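Local structure of coiled-coil quantitatively-enriched protein 1 (Schizosaccharomyces pombe, 7CUJ) at residues A[217-222]-A[306-311]. The protein links telomeres to the meiotic centrosome for bouquet formation and is required for telomere length regulation and chromosome segregation. Sequence-based numbering, arbitrary orientation.
Sequences IEHAIK and PLMDLA
The imidazole of H219 lies between two leucines, L310 and L307, while its tip donates to the backbone of M308. L310 CD1 sits over the centre of one face, 3.5 Å from the ring centroid and 7° off the normal, a CH-pi contact; L307 CD2 covers the opposite face more loosely, 4.3 Å above the plane. The CB bond of H219 points toward 306-311, and CG, anti to the backbone N (chi1 -164°), continues that way. H219 NE2 donates to M308 O at 2.7 Å; NE2 lies in the M308 carbonyl plane, whereas M308 O is tilted 19° from the ring plane. M308 CG touches the rim at H219 CE1 (3.8 Å), and K222 CG rests on L307 CD1. L310 packs on V239 of helix 232-243 and L307 on I212 of strand 208-213, setting the loop after helix 275-294 against helix and sheet alike. An alanine at H219 would probably leave M308 O without this donor and open a gap between the leucines. With ND1 accepting from G215 N while NE2 donates, the ring is probably neutral, its single proton on NE2 and its rotation fixed, exemplifying a buried polar ring satisfied at both nitrogens between apolar neighbours.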
loop_
_atom_site.group_PDB
_atom_site.type_symbol
_atom_site.label_atom_id
_atom_site.label_comp_id
_atom_site.label_asym_id
_atom_site.label_seq_id
_atom_site.Cartn_x
_atom_site.Cartn_y
_atom_site.Cartn_z
ATOM N N ILE A 217 14.901 -0.903 -14.653
ATOM C CA ILE A 217 14.317 0.367 -15.062
ATOM C C ILE A 217 15.134 0.978 -16.199
ATOM O O ILE A 217 14.603 1.754 -16.990
ATOM C CB ILE A 217 14.168 1.347 -13.879
ATOM C CG1 ILE A 217 13.334 2.566 -14.284
ATOM C CG2 ILE A 217 15.528 1.752 -13.323
ATOM C CD1 ILE A 217 12.777 3.357 -13.130
ATOM N N GLU A 218 16.426 0.631 -16.252
ATOM C CA GLU A 218 17.336 1.128 -17.271
ATOM C C GLU A 218 16.873 0.620 -18.634
ATOM O O GLU A 218 16.813 1.382 -19.596
ATOM C CB GLU A 218 18.766 0.662 -16.991
ATOM C CG GLU A 218 19.320 1.092 -15.645
ATOM C CD GLU A 218 20.820 0.881 -15.505
ATOM O OE1 GLU A 218 21.289 -0.261 -15.722
ATOM O OE2 GLU A 218 21.521 1.859 -15.190
ATOM N N HIS A 219 16.537 -0.674 -18.690
ATOM C CA HIS A 219 15.996 -1.311 -19.880
ATOM C C HIS A 219 14.696 -0.631 -20.302
ATOM O O HIS A 219 14.493 -0.372 -21.487
ATOM C CB HIS A 219 15.799 -2.811 -19.619
ATOM C CG HIS A 219 15.617 -3.628 -20.853
ATOM N ND1 HIS A 219 15.672 -5.009 -20.830
ATOM C CD2 HIS A 219 15.393 -3.277 -22.137
ATOM C CE1 HIS A 219 15.478 -5.476 -22.047
ATOM N NE2 HIS A 219 15.308 -4.432 -22.867
ATOM N N ALA A 220 13.832 -0.337 -19.319
ATOM C CA ALA A 220 12.529 0.261 -19.567
ATOM C C ALA A 220 12.680 1.684 -20.105
ATOM O O ALA A 220 12.007 2.057 -21.064
ATOM C CB ALA A 220 11.687 0.221 -18.313
ATOM N N ILE A 221 13.566 2.468 -19.482
ATOM C CA ILE A 221 13.847 3.823 -19.934
ATOM C C ILE A 221 14.345 3.784 -21.382
ATOM O O ILE A 221 13.955 4.623 -22.193
ATOM C CB ILE A 221 14.828 4.534 -18.977
ATOM C CG1 ILE A 221 14.144 4.894 -17.653
ATOM C CG2 ILE A 221 15.449 5.759 -19.638
ATOM C CD1 ILE A 221 15.093 5.149 -16.504
ATOM N N LYS A 222 15.186 2.790 -21.699
ATOM C CA LYS A 222 15.734 2.617 -23.037
ATOM C C LYS A 222 14.607 2.455 -24.060
ATOM O O LYS A 222 14.638 3.096 -25.108
ATOM C CB LYS A 222 16.783 1.495 -23.053
ATOM C CG LYS A 222 16.769 0.556 -24.254
ATOM C CD LYS A 222 17.301 1.155 -25.537
ATOM C CE LYS A 222 16.765 0.455 -26.769
ATOM N NZ LYS A 222 17.223 1.110 -28.019
ATOM N N PRO A 306 20.951 -6.077 -29.806
ATOM C CA PRO A 306 20.413 -4.923 -29.093
ATOM C C PRO A 306 19.536 -5.433 -27.952
ATOM O O PRO A 306 19.203 -6.613 -27.907
ATOM C CB PRO A 306 19.578 -4.219 -30.173
ATOM C CG PRO A 306 19.120 -5.341 -31.075
ATOM C CD PRO A 306 20.285 -6.307 -31.099
ATOM N N LEU A 307 19.186 -4.543 -27.021
ATOM C CA LEU A 307 18.285 -4.911 -25.941
ATOM C C LEU A 307 16.921 -5.242 -26.534
ATOM O O LEU A 307 16.461 -4.547 -27.441
ATOM C CB LEU A 307 18.190 -3.750 -24.948
ATOM C CG LEU A 307 19.458 -3.475 -24.144
ATOM C CD1 LEU A 307 19.417 -2.077 -23.554
ATOM C CD2 LEU A 307 19.638 -4.509 -23.045
ATOM N N MET A 308 16.294 -6.312 -26.026
ATOM C CA MET A 308 14.998 -6.741 -26.535
ATOM C C MET A 308 13.946 -5.683 -26.211
ATOM O O MET A 308 14.022 -5.025 -25.179
ATOM C CB MET A 308 14.573 -8.114 -25.997
ATOM C CG MET A 308 14.367 -8.177 -24.496
ATOM S SD MET A 308 13.766 -9.807 -23.978
ATOM C CE MET A 308 15.216 -10.817 -24.286
ATOM N N ASP A 309 12.986 -5.512 -27.125
ATOM C CA ASP A 309 12.001 -4.443 -27.039
ATOM C C ASP A 309 10.900 -4.844 -26.061
ATOM O O ASP A 309 10.391 -5.961 -26.125
ATOM C CB ASP A 309 11.435 -4.101 -28.420
ATOM C CG ASP A 309 10.638 -2.806 -28.468
ATOM O OD1 ASP A 309 10.464 -2.170 -27.406
ATOM O OD2 ASP A 309 10.200 -2.437 -29.573
ATOM N N LEU A 310 10.526 -3.911 -25.175
ATOM C CA LEU A 310 9.557 -4.186 -24.123
ATOM C C LEU A 310 8.276 -3.380 -24.335
ATOM O O LEU A 310 7.470 -3.256 -23.414
ATOM C CB LEU A 310 10.177 -3.853 -22.761
ATOM C CG LEU A 310 11.451 -4.608 -22.385
ATOM C CD1 LEU A 310 12.042 -4.044 -21.099
ATOM C CD2 LEU A 310 11.193 -6.102 -22.246
ATOM N N ALA A 311 8.085 -2.858 -25.553
ATOM C CA ALA A 311 6.976 -1.965 -25.864
ATOM C C ALA A 311 5.632 -2.676 -25.715
ATOM O O ALA A 311 4.627 -2.030 -25.430
ATOM C CB ALA A 311 7.145 -1.382 -27.247
#